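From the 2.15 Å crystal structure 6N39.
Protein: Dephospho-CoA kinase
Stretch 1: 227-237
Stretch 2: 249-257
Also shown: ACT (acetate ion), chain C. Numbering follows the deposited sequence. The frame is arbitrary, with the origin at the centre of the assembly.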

# COMPACT_ATOMS: atom_id res chain seq x y z
N GLU A 227 8.57 3.87 -12.36
CA GLU A 227 7.99 3.09 -11.29
C GLU A 227 6.58 3.52 -10.88
O GLU A 227 5.99 2.86 -10.02
CB GLU A 227 8.88 3.16 -10.05
CG GLU A 227 10.12 2.31 -10.11
CD GLU A 227 10.86 2.37 -8.80
OE1 GLU A 227 11.91 3.04 -8.74
OE2 GLU A 227 10.36 1.78 -7.82
N TRP A 228 6.04 4.60 -11.43
CA TRP A 228 4.69 5.00 -11.03
C TRP A 228 3.64 3.92 -11.26
O TRP A 228 2.75 3.78 -10.41
CB TRP A 228 4.25 6.28 -11.75
CG TRP A 228 4.82 7.55 -11.19
CD1 TRP A 228 5.30 7.75 -9.92
CD2 TRP A 228 4.98 8.79 -11.88
NE1 TRP A 228 5.76 9.04 -9.79
CE2 TRP A 228 5.57 9.70 -10.98
CE3 TRP A 228 4.69 9.22 -13.18
CZ2 TRP A 228 5.87 11.02 -11.33
CZ3 TRP A 228 4.98 10.53 -13.53
CH2 TRP A 228 5.58 11.41 -12.61
N PRO A 229 3.64 3.16 -12.37
CA PRO A 229 2.59 2.13 -12.50
C PRO A 229 2.62 1.10 -11.38
O PRO A 229 1.55 0.75 -10.85
CB PRO A 229 2.88 1.51 -13.88
CG PRO A 229 3.61 2.60 -14.64
CD PRO A 229 4.46 3.27 -13.59
N ALA A 230 3.80 0.61 -10.98
CA ALA A 230 3.89 -0.37 -9.90
C ALA A 230 3.46 0.23 -8.56
O ALA A 230 2.72 -0.40 -7.78
CB ALA A 230 5.31 -0.93 -9.80
N GLN A 231 3.90 1.47 -8.28
CA GLN A 231 3.45 2.13 -7.05
C GLN A 231 1.94 2.28 -7.04
O GLN A 231 1.28 2.05 -6.01
CB GLN A 231 4.14 3.50 -6.90
CG GLN A 231 5.68 3.42 -6.78
CD GLN A 231 6.37 4.79 -6.86
OE1 GLN A 231 5.72 5.83 -6.98
NE2 GLN A 231 7.70 4.79 -6.79
N ALA A 232 1.36 2.66 -8.18
CA ALA A 232 -0.08 2.87 -8.23
C ALA A 232 -0.83 1.55 -8.04
O ALA A 232 -1.89 1.53 -7.42
CB ALA A 232 -0.49 3.54 -9.54
N GLN A 233 -0.30 0.45 -8.58
CA GLN A 233 -0.99 -0.82 -8.38
C GLN A 233 -0.99 -1.21 -6.91
O GLN A 233 -2.00 -1.70 -6.39
CB GLN A 233 -0.35 -1.93 -9.23
CG GLN A 233 -1.18 -3.22 -9.30
CD GLN A 233 -2.58 -2.98 -9.89
OE1 GLN A 233 -2.71 -2.61 -11.06
NE2 GLN A 233 -3.62 -3.18 -9.08
N ARG A 234 0.13 -0.98 -6.22
CA ARG A 234 0.14 -1.26 -4.78
C ARG A 234 -0.93 -0.45 -4.07
O ARG A 234 -1.67 -0.97 -3.22
CB ARG A 234 1.51 -0.99 -4.16
CG ARG A 234 2.56 -1.95 -4.66
CD ARG A 234 3.82 -1.85 -3.84
NE ARG A 234 4.60 -0.66 -4.15
CZ ARG A 234 5.56 -0.62 -5.06
NH1 ARG A 234 5.88 -1.69 -5.78
NH2 ARG A 234 6.23 0.51 -5.26
N ILE A 235 -1.06 0.83 -4.46
CA ILE A 235 -2.03 1.71 -3.80
C ILE A 235 -3.47 1.27 -4.11
O ILE A 235 -4.32 1.20 -3.22
CB ILE A 235 -1.78 3.17 -4.21
CG1 ILE A 235 -0.41 3.64 -3.70
CG2 ILE A 235 -2.91 4.07 -3.71
CD1 ILE A 235 0.14 4.92 -4.42
N VAL A 236 -3.76 1.00 -5.38
CA VAL A 236 -5.08 0.55 -5.81
C VAL A 236 -5.50 -0.69 -5.03
O VAL A 236 -6.62 -0.77 -4.52
CB VAL A 236 -5.10 0.29 -7.33
CG1 VAL A 236 -6.36 -0.53 -7.71
CG2 VAL A 236 -5.05 1.61 -8.12
N ASN A 237 -4.60 -1.68 -4.93
CA ASN A 237 -4.93 -2.90 -4.20
C ASN A 237 -5.21 -2.60 -2.73
O ASN A 237 -6.18 -3.11 -2.15
CB ASN A 237 -3.79 -3.93 -4.32
CG ASN A 237 -3.68 -4.52 -5.71
OD1 ASN A 237 -4.58 -4.38 -6.54
ND2 ASN A 237 -2.56 -5.20 -5.98
N ARG A 249 -15.32 0.87 -7.89
CA ARG A 249 -14.12 0.71 -8.70
C ARG A 249 -13.08 1.66 -8.15
O ARG A 249 -13.40 2.62 -7.44
CB ARG A 249 -14.37 0.96 -10.20
CG ARG A 249 -14.95 2.33 -10.54
CD ARG A 249 -15.26 2.47 -12.06
NE ARG A 249 -14.02 2.56 -12.83
CZ ARG A 249 -13.94 2.55 -14.15
NH1 ARG A 249 -15.04 2.49 -14.90
NH2 ARG A 249 -12.75 2.63 -14.74
N VAL A 250 -11.81 1.36 -8.43
CA VAL A 250 -10.69 2.15 -7.95
C VAL A 250 -9.73 2.32 -9.11
O VAL A 250 -9.40 1.33 -9.77
CB VAL A 250 -9.99 1.49 -6.74
CG1 VAL A 250 -8.85 2.38 -6.20
CG2 VAL A 250 -11.00 1.17 -5.64
N ASP A 251 -9.29 3.55 -9.37
CA ASP A 251 -8.58 3.81 -10.63
C ASP A 251 -7.43 4.79 -10.42
O ASP A 251 -7.57 5.78 -9.71
CB ASP A 251 -9.52 4.40 -11.70
CG ASP A 251 -10.65 3.45 -12.07
OD1 ASP A 251 -10.47 2.67 -13.03
OD2 ASP A 251 -11.72 3.50 -11.41
N HIS A 252 -6.32 4.51 -11.09
CA HIS A 252 -5.20 5.44 -11.18
C HIS A 252 -5.56 6.54 -12.19
O HIS A 252 -5.90 6.23 -13.33
CB HIS A 252 -3.96 4.66 -11.62
CG HIS A 252 -2.69 5.45 -11.68
ND1 HIS A 252 -1.58 5.01 -12.37
CD2 HIS A 252 -2.34 6.64 -11.13
CE1 HIS A 252 -0.60 5.89 -12.25
NE2 HIS A 252 -1.03 6.89 -11.51
N VAL A 253 -5.55 7.80 -11.76
CA VAL A 253 -5.98 8.90 -12.62
C VAL A 253 -4.91 9.99 -12.59
O VAL A 253 -3.90 9.89 -11.91
CB VAL A 253 -7.35 9.46 -12.20
CG1 VAL A 253 -8.43 8.36 -12.32
CG2 VAL A 253 -7.29 9.98 -10.76
N GLY A 254 -5.17 11.06 -13.34
CA GLY A 254 -4.28 12.20 -13.30
C GLY A 254 -3.02 12.00 -14.12
O GLY A 254 -2.87 11.03 -14.88
N SER A 255 -2.09 12.94 -13.96
CA SER A 255 -0.92 13.00 -14.84
C SER A 255 -0.00 11.79 -14.68
O SER A 255 0.64 11.39 -15.66
CB SER A 255 -0.11 14.27 -14.58
OG SER A 255 -0.65 15.37 -15.28
N THR A 256 0.10 11.21 -13.48
CA THR A 256 0.98 10.06 -13.34
C THR A 256 0.39 8.80 -13.96
O THR A 256 1.11 7.81 -14.08
CB THR A 256 1.34 9.76 -11.87
OG1 THR A 256 0.19 9.34 -11.13
CG2 THR A 256 1.98 10.98 -11.18
N ALA A 257 -0.88 8.82 -14.40
CA ALA A 257 -1.49 7.67 -15.06
C ALA A 257 -1.31 7.68 -16.58
O ALA A 257 -1.70 6.71 -17.24
CB ALA A 257 -2.98 7.60 -14.74
C ACT C . -3.56 15.89 -13.11
O ACT C . -2.90 16.21 -14.14
OXT ACT C . -3.23 15.09 -12.20
CH3 ACT C . -4.97 16.60 -12.92

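The helix of stretch 1 runs nearly antiparallel to the strand of stretch 2; their axes approach to 8.5 Å, with 157° between their N-to-C directions. No hydrogen bond crosses between the stretches; they meet through side-chain packing, burying 345 Å², both sides summed. The helix residues that make this contact, Trp-228, Ala-232 and Val-236, are spaced four apart, about one turn, so they line one side of the helix and pair in reverse order with Thr-256, His-252 and Val-250.

Trp-228 points its CA-to-CB bond toward stretch 2 and offers a ring face to Thr-256. CG2 of Thr-256 lies 3.6 Å from the centroid of the six-membered ring of Trp-228, only 3° off the normal, a well-centred CH-pi contact; CB of Thr-256 is likewise 3.6 Å from CE3 of Trp-228.

One turn on, Ala-232 makes the second CH-pi contact. Its CB stands 3.5 Å from the centroid of the His-252 ring, 16° off the normal, and 3.4 Å from His-252 ND1. With a methyl as the whole side chain, the ring lies directly over it, the CA atoms of Ala-232 and His-252 6.4 Å apart. The ring is also tethered within its own stretch: His-252 NE2 donates a hydrogen bond to Thr-256 OG1 at 2.8 Å, linking the partners of Ala-232 and Trp-228.

The CA-to-CB bond of Gln-233 points away from stretch 2, and its NE2 donates a hydrogen bond to OD1 of Asn-237 at 3.0 Å, within the helix.

Val-236 closes the contact with apolar side-chain packing, its CG1 4.1 Å from CG1 of Val-250 and as near to Val-250 O, while its CG2 comes within 4.3 Å of the backbone N of His-252. Beside Val-250, the CA-to-CB bond of Asp-251 points away from the helix, and its carboxylate forms a salt bridge with Arg-249, NH2 to OD1 of Asp-251 at 2.9 Å.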